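Local coordinates for protein kcn28 (Kitasatospora, PDB 6J31) that is of unknown function but has the two-domain GT-B fold of the erythromycin biosynthesis CIII-like family and holds the compound BG9 in a pocket of the model, at residues Met9-Ser14 with Leu105-Ala110; Leu22-Glu27 with Arg385-Ile390; Ile125-Thr130 with Arg184-Val189. All blocks are in the same frame, centred on the assembly; numbering follows the deposited sequence.

Contact 1. Residues Met9-Ser14 with Leu105-Ala110; sequences MVSVPS and LYDVLA. With BG9 ((2E,2'E)-3,3'-(1,2-phenylene)di(prop-2-enoic acid)), chain I.
Met-9 and Val-10 run parallel to Leu-105 and Tyr-106 as neighbouring strands, tied by Val-10 N to Leu-105 O at 2.7 Å and by Asp-107 N to Val-10 O at 2.9 Å. On one face of the sheet the Met-9 side chain crosses that of Leu-105 at about a right angle, with SD lying 3.7 Å from Leu-105 CB. On the other, Val-10 sets CG1 against Ala-110 CB at 3.7 Å, while the Tyr-106 ring leads away toward helix 112-120. Past the strand ends, Ser-11 OG rests 3.3 Å from Asp-107 CB, and its hydrogen bond goes to His-17 O. Asp-107 closes an Asx turn: OD2 takes Leu-109 N at 2.9 Å from above the carboxylate plane, and OD1 is bonded to His-17 ND1. Beside the turn, Leu-109 crosses Val-12 at about a right angle, CB to Val-12 CG1 3.7 Å. Farther out, Leu-109 CD2 lies 3.9 Å from C7 of BG9, and Val-108 CG1 touches C1 of the same ligand. The strand order 3-2-1-4-5 reverses between these two strands, the place where Rossmann-like domains often have a binding crevice; here it is segment 105-110 that meets the ligand.

Contact 2. Residues Leu22-Glu27 with Arg385-Ile390; sequences LELIRE and RAADLI
Leu-24 lays its forked end over the small side chain of Ala-386, with CD1 3.7 Å from Ala-386 CB and CD2 a little farther from the same carbon. This is helix-on-helix packing in a GT-B fold: helix 22-30 follows the first strand of the N-terminal Rossmann-like domain, and helix 382-391, at the end of the chain, crosses back from the C-terminal domain to lie against it, as is usual in this fold. The axes of the two short segments approach to 9.7 Å and cross at -56°. In Leu-24 CG is anti to the backbone N (chi1 175°), and beyond it both methyls meet Ala-386 and Ile-390. CD1 also reaches the backbone, 3.7 Å from Ala-387 N, an approach allowed by two consecutive alanines with little side chain in the way. CD2 meets Ile-390 one turn on, the two side chains pointing at each other tip to tip. Ile-390 and Ala-386 both rest on Leu-186 as well, so the Leu-24 cluster merges with the hydrophobic layer over the sheet.

Glu-27, one turn along from Leu-24, contributes only its aliphatic part. Its carboxylate is drawn to Arg-31, which also forms a salt bridge with Asp-388; a shared arginine thus probably offsets the repulsion between two acids whose nearest oxygens, Glu-27 OE2 and Asp-388 OD1, are 6.5 Å apart. In Glu-27 the bend at chi2 (64°) turns CD off the line of the chain, while CG touches Ala-387 CB at 3.9 Å.

Contact 3. Residues Ile125-Thr130 with Arg184-Val189; sequences IQISPT and RSLVLV
Ile-127 and Leu-186 lie side by side and point the same way, CD1 to CD1 at 3.8 Å, on one face of the parallel sheet of the N-terminal Rossmann-like domain. Leu-186 is flanked on that face by Ile-125, whose side chain crosses it obliquely, CG2 3.9 Å from Leu-186 CG. Ile-127 turns its other branch to Leu-188, CG2 lying 3.9 Å from Leu-188 CD1. Helix 382-391 packs on Leu-186, through Leu-389 among others, and on Ile-125 through Ile-390.

The other face carries Gln-126, Ser-185 and Ser-128 together with the apolar Val-187. Gln-126 starts with CG anti to the backbone N (chi1 -179°) and runs out extended beyond it, bringing its amide alongside Ser-185. There Ser-185 OG donates to Gln-126 OE1 at 2.6 Å, tilted 17° from the carbonyl plane, which bridges the strands between side chains as well as backbones. Four backbone bonds hold the register, alternating in parallel fashion from Gln-126 N to Arg-184 O through to Leu-188 N to Ser-128 O.

Beyond the strands the chain bends at Pro-129 and Thr-130. The Thr-130 side chain belongs to the ligand pocket, about 4 Å from BG9, and its OG1 is bonded to Asp-326 OD2. Ser-128 fastens the bend, its OG donating to Thr-130 O at 2.6 Å, and Val-187 CG1 packs against that same oxygen at 3.6 Å.

Overall arrangement
From the N terminus, strand 6-10 opens contact 1 and helix 22-30 opens contact 2 straight after it. Contact 1 closes first, when the chain returns at 105-110, so the two loops cross. Contact 3 then opens and closes in series with contact 1, wholly inside the long loop that contact 2 completes only near the C terminus, after the chain has built the second sheet. Contacts 1 and 3 are joined through neighbouring strands 103-107 and 124-128 of one sheet. Contact 2 lies over that sheet: Ile-25 packs on Met-9, and Ile-390 also reaches Leu-105. The end of the chain is thereby fastened to the N-terminal domain.

Contact 1. Residues Met9-Ser14 with Leu105-Ala110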
loop_
_atom_site.group_PDB
_atom_site.type_symbol
_atom_site.label_atom_id
_atom_site.label_comp_id
_atom_site.label_asym_id
_atom_site.label_seq_id
_atom_site.Cartn_x
_atom_site.Cartn_y
_atom_site.Cartn_z
ATOM N N MET A 9 3.202 -15.790 8.678
ATOM C CA MET A 9 2.879 -14.458 8.196
ATOM C C MET A 9 1.660 -13.945 8.954
ATOM O O MET A 9 0.723 -14.704 9.222
ATOM C CB MET A 9 2.603 -14.487 6.689
ATOM C CG MET A 9 2.117 -13.175 6.095
ATOM S SD MET A 9 3.317 -11.840 6.204
ATOM C CE MET A 9 2.366 -10.476 5.538
ATOM N N VAL A 10 1.703 -12.676 9.355
ATOM C CA VAL A 10 0.596 -12.030 10.055
ATOM C C VAL A 10 0.313 -10.699 9.375
ATOM O O VAL A 10 1.237 -9.923 9.110
ATOM C CB VAL A 10 0.900 -11.811 11.553
ATOM C CG1 VAL A 10 -0.352 -11.345 12.291
ATOM C CG2 VAL A 10 1.472 -13.075 12.195
ATOM N N SER A 11 -0.956 -10.431 9.094
ATOM C CA SER A 11 -1.343 -9.151 8.522
ATOM C C SER A 11 -2.729 -8.789 9.036
ATOM O O SER A 11 -3.248 -9.407 9.969
ATOM C CB SER A 11 -1.293 -9.163 6.991
ATOM O OG SER A 11 -1.429 -7.841 6.492
ATOM N N VAL A 12 -3.309 -7.759 8.430
ATOM C CA VAL A 12 -4.599 -7.218 8.849
ATOM C C VAL A 12 -5.517 -7.199 7.634
ATOM O O VAL A 12 -5.049 -7.235 6.484
ATOM C CB VAL A 12 -4.444 -5.804 9.455
ATOM C CG1 VAL A 12 -3.460 -5.835 10.618
ATOM C CG2 VAL A 12 -3.989 -4.824 8.386
ATOM N N PRO A 13 -6.836 -7.132 7.850
ATOM C CA PRO A 13 -7.769 -7.155 6.712
ATOM C C PRO A 13 -7.843 -5.856 5.918
ATOM O O PRO A 13 -8.454 -5.861 4.840
ATOM C CB PRO A 13 -9.116 -7.465 7.382
ATOM C CG PRO A 13 -8.975 -6.908 8.754
ATOM C CD PRO A 13 -7.550 -7.175 9.141
ATOM N N SER A 14 -7.245 -4.760 6.392
ATOM C CA SER A 14 -7.262 -3.509 5.638
ATOM C C SER A 14 -6.656 -3.711 4.253
ATOM O O SER A 14 -5.697 -4.470 4.084
ATOM C CB SER A 14 -6.504 -2.422 6.399
ATOM O OG SER A 14 -7.024 -2.259 7.707
ATOM N N LEU A 105 6.761 -13.278 10.102
ATOM C CA LEU A 105 6.644 -12.187 9.143
ATOM C C LEU A 105 5.380 -11.414 9.482
ATOM O O LEU A 105 4.333 -12.022 9.721
ATOM C CB LEU A 105 6.556 -12.705 7.705
ATOM C CG LEU A 105 7.624 -13.656 7.168
ATOM C CD1 LEU A 105 7.390 -13.905 5.673
ATOM C CD2 LEU A 105 9.034 -13.149 7.440
ATOM N N TYR A 106 5.467 -10.088 9.517
ATOM C CA TYR A 106 4.298 -9.313 9.902
ATOM C C TYR A 106 4.207 -8.003 9.132
ATOM O O TYR A 106 5.196 -7.285 8.976
ATOM C CB TYR A 106 4.299 -9.037 11.414
ATOM C CG TYR A 106 5.443 -8.172 11.897
ATOM C CD1 TYR A 106 6.708 -8.706 12.114
ATOM C CD2 TYR A 106 5.248 -6.821 12.158
ATOM C CE1 TYR A 106 7.749 -7.909 12.563
ATOM C CE2 TYR A 106 6.277 -6.024 12.602
ATOM C CZ TYR A 106 7.524 -6.569 12.800
ATOM O OH TYR A 106 8.537 -5.760 13.245
ATOM N N ASP A 107 2.995 -7.685 8.693
ATOM C CA ASP A 107 2.696 -6.383 8.128
ATOM C C ASP A 107 2.900 -5.298 9.188
ATOM O O ASP A 107 2.945 -5.576 10.387
ATOM C CB ASP A 107 1.257 -6.373 7.614
ATOM C CG ASP A 107 0.807 -5.009 7.163
ATOM O OD1 ASP A 107 1.160 -4.607 6.037
ATOM O OD2 ASP A 107 0.142 -4.322 7.964
ATOM N N VAL A 108 3.023 -4.046 8.726
ATOM C CA VAL A 108 3.291 -2.921 9.625
ATOM C C VAL A 108 2.249 -2.845 10.734
ATOM O O VAL A 108 2.570 -2.533 11.887
ATOM C CB VAL A 108 3.340 -1.599 8.832
ATOM C CG1 VAL A 108 3.727 -0.434 9.741
ATOM C CG2 VAL A 108 4.304 -1.702 7.690
ATOM N N LEU A 109 0.988 -3.128 10.410
ATOM C CA LEU A 109 -0.088 -3.052 11.390
ATOM C C LEU A 109 -0.237 -4.331 12.201
ATOM O O LEU A 109 -1.082 -4.381 13.100
ATOM C CB LEU A 109 -1.415 -2.722 10.689
ATOM C CG LEU A 109 -1.499 -1.373 9.961
ATOM C CD1 LEU A 109 -2.883 -1.139 9.384
ATOM C CD2 LEU A 109 -1.133 -0.238 10.888
ATOM N N ALA A 110 0.584 -5.345 11.938
ATOM C CA ALA A 110 0.549 -6.603 12.669
ATOM C C ALA A 110 1.733 -6.730 13.623
ATOM O O ALA A 110 2.195 -7.837 13.917
ATOM C CB ALA A 110 0.507 -7.783 11.701
HETATM C C1 BG9 I . 2.659 2.718 7.762
HETATM C C2 BG9 I . 1.979 3.574 8.630
HETATM C C3 BG9 I . 0.591 3.499 8.743
HETATM C C4 BG9 I . -0.121 2.549 7.996
HETATM C C5 BG9 I . 0.561 1.694 7.132
HETATM C C6 BG9 I . 1.950 1.778 7.015
HETATM C C7 BG9 I . -1.657 2.434 8.109
HETATM C C8 BG9 I . -2.461 3.093 7.271
HETATM C C9 BG9 I . -3.990 2.953 7.407
HETATM C C10 BG9 I . -0.123 4.457 9.716
HETATM C C11 BG9 I . 0.503 5.582 10.077
HETATM C C12 BG9 I . -0.174 6.557 11.057
HETATM O O2 BG9 I . 0.434 6.950 11.997
HETATM O O3 BG9 I . -4.460 3.936 8.299
#

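Contact 2. Residues Leu22-Glu27 with Arg385-Ile390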
loop_
_atom_site.group_PDB
_atom_site.type_symbol
_atom_site.label_atom_id
_atom_site.label_comp_id
_atom_site.label_asym_id
_atom_site.label_seq_id
_atom_site.Cartn_x
_atom_site.Cartn_y
_atom_site.Cartn_z
ATOM N N LEU A 22 1.235 -11.069 -1.369
ATOM C CA LEU A 22 0.701 -12.365 -1.798
ATOM C C LEU A 22 1.726 -13.162 -2.596
ATOM O O LEU A 22 1.920 -14.360 -2.354
ATOM C CB LEU A 22 -0.592 -12.211 -2.608
ATOM C CG LEU A 22 -1.948 -11.996 -1.920
ATOM C CD1 LEU A 22 -1.849 -11.862 -0.402
ATOM C CD2 LEU A 22 -2.743 -10.860 -2.542
ATOM N N GLU A 23 2.384 -12.520 -3.563
ATOM C CA GLU A 23 3.349 -13.249 -4.376
ATOM C C GLU A 23 4.558 -13.677 -3.561
ATOM O O GLU A 23 5.171 -14.708 -3.861
ATOM C CB GLU A 23 3.777 -12.407 -5.575
ATOM C CG GLU A 23 2.660 -12.177 -6.587
ATOM C CD GLU A 23 1.908 -13.451 -6.929
ATOM O OE1 GLU A 23 2.561 -14.487 -7.188
ATOM O OE2 GLU A 23 0.658 -13.412 -6.937
ATOM N N LEU A 24 4.917 -12.906 -2.534
ATOM C CA LEU A 24 5.997 -13.333 -1.653
ATOM C C LEU A 24 5.611 -14.594 -0.887
ATOM O O LEU A 24 6.405 -15.538 -0.794
ATOM C CB LEU A 24 6.370 -12.200 -0.695
ATOM C CG LEU A 24 7.414 -12.503 0.381
ATOM C CD1 LEU A 24 8.669 -13.045 -0.270
ATOM C CD2 LEU A 24 7.741 -11.248 1.175
ATOM N N ILE A 25 4.387 -14.639 -0.352
ATOM C CA ILE A 25 3.942 -15.823 0.379
ATOM C C ILE A 25 3.834 -17.015 -0.559
ATOM O O ILE A 25 4.228 -18.136 -0.213
ATOM C CB ILE A 25 2.603 -15.554 1.089
ATOM C CG1 ILE A 25 2.689 -14.301 1.965
ATOM C CG2 ILE A 25 2.214 -16.759 1.926
ATOM C CD1 ILE A 25 3.711 -14.409 3.072
ATOM N N ARG A 26 3.304 -16.791 -1.762
ATOM C CA ARG A 26 3.209 -17.856 -2.753
ATOM C C ARG A 26 4.584 -18.422 -3.084
ATOM O O ARG A 26 4.742 -19.640 -3.235
ATOM C CB ARG A 26 2.530 -17.326 -4.011
ATOM C CG ARG A 26 2.000 -18.403 -4.926
ATOM C CD ARG A 26 1.686 -17.847 -6.305
ATOM N NE ARG A 26 0.764 -16.717 -6.238
ATOM C CZ ARG A 26 -0.523 -16.814 -5.923
ATOM N NH1 ARG A 26 -1.054 -17.990 -5.623
ATOM N NH2 ARG A 26 -1.279 -15.727 -5.896
ATOM N N GLU A 27 5.592 -17.553 -3.204
ATOM C CA GLU A 27 6.945 -18.017 -3.491
ATOM C C GLU A 27 7.512 -18.840 -2.340
ATOM O O GLU A 27 8.174 -19.859 -2.567
ATOM C CB GLU A 27 7.859 -16.829 -3.794
ATOM C CG GLU A 27 9.336 -17.200 -3.914
ATOM C CD GLU A 27 9.633 -18.122 -5.088
ATOM O OE1 GLU A 27 8.835 -18.155 -6.052
ATOM O OE2 GLU A 27 10.661 -18.833 -5.035
ATOM N N ARG A 385 14.472 -11.901 -4.124
ATOM C CA ARG A 385 15.376 -11.382 -3.102
ATOM C C ARG A 385 14.713 -11.390 -1.728
ATOM O O ARG A 385 15.355 -11.729 -0.728
ATOM C CB ARG A 385 15.853 -9.977 -3.462
ATOM C CG ARG A 385 16.941 -9.480 -2.523
ATOM C CD ARG A 385 17.268 -8.015 -2.718
ATOM N NE ARG A 385 18.300 -7.595 -1.777
ATOM C CZ ARG A 385 18.704 -6.339 -1.613
ATOM N NH1 ARG A 385 18.172 -5.363 -2.339
ATOM N NH2 ARG A 385 19.645 -6.057 -0.723
ATOM N N ALA A 386 13.427 -11.031 -1.664
ATOM C CA ALA A 386 12.719 -11.037 -0.388
ATOM C C ALA A 386 12.647 -12.443 0.196
ATOM O O ALA A 386 12.892 -12.641 1.393
ATOM C CB ALA A 386 11.319 -10.457 -0.564
ATOM N N ALA A 387 12.341 -13.436 -0.641
ATOM C CA ALA A 387 12.303 -14.813 -0.164
ATOM C C ALA A 387 13.683 -15.277 0.293
ATOM O O ALA A 387 13.807 -15.967 1.311
ATOM C CB ALA A 387 11.755 -15.731 -1.256
ATOM N N ASP A 388 14.736 -14.905 -0.443
ATOM C CA ASP A 388 16.086 -15.294 -0.041
ATOM C C ASP A 388 16.457 -14.696 1.311
ATOM O O ASP A 388 17.084 -15.365 2.142
ATOM C CB ASP A 388 17.101 -14.879 -1.104
ATOM C CG ASP A 388 16.942 -15.653 -2.400
ATOM O OD1 ASP A 388 16.195 -16.658 -2.416
ATOM O OD2 ASP A 388 17.569 -15.254 -3.404
ATOM N N LEU A 389 16.083 -13.435 1.551
ATOM C CA LEU A 389 16.396 -12.805 2.830
ATOM C C LEU A 389 15.652 -13.475 3.981
ATOM O O LEU A 389 16.201 -13.628 5.078
ATOM C CB LEU A 389 16.075 -11.313 2.775
ATOM C CG LEU A 389 17.051 -10.488 1.939
ATOM C CD1 LEU A 389 16.657 -9.020 1.948
ATOM C CD2 LEU A 389 18.468 -10.682 2.457
ATOM N N ILE A 390 14.401 -13.875 3.751
ATOM C CA ILE A 390 13.633 -14.556 4.787
ATOM C C ILE A 390 14.247 -15.916 5.099
ATOM O O ILE A 390 14.313 -16.334 6.262
ATOM C CB ILE A 390 12.161 -14.680 4.356
ATOM C CG1 ILE A 390 11.499 -13.302 4.326
ATOM C CG2 ILE A 390 11.402 -15.605 5.298
ATOM C CD1 ILE A 390 10.283 -13.222 3.425
#

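Contact 3. Residues Ile125-Thr130 with Arg184-Val189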
loop_
_atom_site.group_PDB
_atom_site.type_symbol
_atom_site.label_atom_id
_atom_site.label_comp_id
_atom_site.label_asym_id
_atom_site.label_seq_id
_atom_site.Cartn_x
_atom_site.Cartn_y
_atom_site.Cartn_z
ATOM N N ILE A 125 10.460 -10.373 11.026
ATOM C CA ILE A 125 10.751 -9.501 9.889
ATOM C C ILE A 125 9.491 -8.725 9.544
ATOM O O ILE A 125 8.449 -9.326 9.260
ATOM C CB ILE A 125 11.239 -10.285 8.659
ATOM C CG1 ILE A 125 12.440 -11.159 9.008
ATOM C CG2 ILE A 125 11.563 -9.327 7.516
ATOM C CD1 ILE A 125 12.778 -12.156 7.938
ATOM N N GLN A 126 9.588 -7.400 9.533
ATOM C CA GLN A 126 8.464 -6.578 9.116
ATOM C C GLN A 126 8.338 -6.583 7.597
ATOM O O GLN A 126 9.341 -6.554 6.876
ATOM C CB GLN A 126 8.636 -5.146 9.615
ATOM C CG GLN A 126 7.499 -4.215 9.240
ATOM C CD GLN A 126 7.918 -2.758 9.287
ATOM O OE1 GLN A 126 8.732 -2.313 8.475
ATOM N NE2 GLN A 126 7.392 -2.017 10.253
ATOM N N ILE A 127 7.100 -6.640 7.114
ATOM C CA ILE A 127 6.784 -6.513 5.696
ATOM C C ILE A 127 6.022 -5.204 5.534
ATOM O O ILE A 127 4.849 -5.111 5.914
ATOM C CB ILE A 127 5.964 -7.704 5.179
ATOM C CG1 ILE A 127 6.591 -9.026 5.627
ATOM C CG2 ILE A 127 5.860 -7.665 3.655
ATOM C CD1 ILE A 127 7.901 -9.360 4.933
ATOM N N SER A 128 6.682 -4.184 4.984
ATOM C CA SER A 128 6.079 -2.859 4.869
ATOM C C SER A 128 5.515 -2.658 3.475
ATOM O O SER A 128 6.277 -2.710 2.496
ATOM C CB SER A 128 7.102 -1.775 5.178
ATOM O OG SER A 128 6.540 -0.495 4.946
ATOM N N PRO A 129 4.207 -2.414 3.326
ATOM C CA PRO A 129 3.637 -2.232 1.983
ATOM C C PRO A 129 3.861 -0.856 1.382
ATOM O O PRO A 129 3.576 -0.667 0.191
ATOM C CB PRO A 129 2.143 -2.479 2.217
ATOM C CG PRO A 129 1.923 -1.988 3.611
ATOM C CD PRO A 129 3.172 -2.377 4.374
ATOM N N THR A 130 4.366 0.103 2.147
ATOM C CA THR A 130 4.642 1.436 1.636
ATOM C C THR A 130 5.941 1.915 2.275
ATOM O O THR A 130 6.621 1.165 2.982
ATOM C CB THR A 130 3.463 2.386 1.895
ATOM O OG1 THR A 130 3.683 3.619 1.200
ATOM C CG2 THR A 130 3.314 2.671 3.382
ATOM N N ARG A 184 14.109 -6.181 11.628
ATOM C CA ARG A 184 14.407 -6.344 10.216
ATOM C C ARG A 184 13.154 -5.976 9.443
ATOM O O ARG A 184 12.039 -6.238 9.901
ATOM C CB ARG A 184 14.836 -7.780 9.882
ATOM C CG ARG A 184 16.198 -8.155 10.421
ATOM C CD ARG A 184 16.443 -9.657 10.384
ATOM N NE ARG A 184 17.642 -10.017 11.137
ATOM C CZ ARG A 184 18.882 -9.823 10.699
ATOM N NH1 ARG A 184 19.087 -9.269 9.509
ATOM N NH2 ARG A 184 19.920 -10.177 11.448
ATOM N N SER A 185 13.329 -5.367 8.278
ATOM C CA SER A 185 12.165 -4.936 7.522
ATOM C C SER A 185 12.410 -5.100 6.035
ATOM O O SER A 185 13.473 -4.732 5.527
ATOM C CB SER A 185 11.813 -3.483 7.840
ATOM O OG SER A 185 10.773 -3.027 6.997
ATOM N N LEU A 186 11.419 -5.653 5.348
ATOM C CA LEU A 186 11.398 -5.704 3.894
ATOM C C LEU A 186 10.429 -4.624 3.436
ATOM O O LEU A 186 9.221 -4.726 3.676
ATOM C CB LEU A 186 10.976 -7.084 3.389
ATOM C CG LEU A 186 11.890 -8.252 3.761
ATOM C CD1 LEU A 186 11.337 -9.551 3.212
ATOM C CD2 LEU A 186 13.299 -8.010 3.255
ATOM N N VAL A 187 10.962 -3.575 2.819
ATOM C CA VAL A 187 10.158 -2.447 2.368
ATOM C C VAL A 187 9.799 -2.713 0.913
ATOM O O VAL A 187 10.666 -2.703 0.035
ATOM C CB VAL A 187 10.907 -1.119 2.533
ATOM C CG1 VAL A 187 9.972 0.057 2.295
ATOM C CG2 VAL A 187 11.538 -1.035 3.913
ATOM N N LEU A 188 8.515 -2.925 0.649
ATOM C CA LEU A 188 8.063 -3.380 -0.662
ATOM C C LEU A 188 7.875 -2.223 -1.633
ATOM O O LEU A 188 6.908 -2.192 -2.396
ATOM C CB LEU A 188 6.768 -4.165 -0.483
ATOM C CG LEU A 188 6.925 -5.512 0.236
ATOM C CD1 LEU A 188 5.760 -6.455 -0.051
ATOM C CD2 LEU A 188 8.261 -6.168 -0.098
ATOM N N VAL A 189 8.771 -1.242 -1.599
ATOM C CA VAL A 189 8.777 -0.133 -2.553
ATOM C C VAL A 189 10.210 0.080 -3.018
ATOM O O VAL A 189 11.165 -0.302 -2.325
ATOM C CB VAL A 189 8.199 1.165 -1.932
ATOM C CG1 VAL A 189 6.856 0.913 -1.260
ATOM C CG2 VAL A 189 9.171 1.764 -0.940
#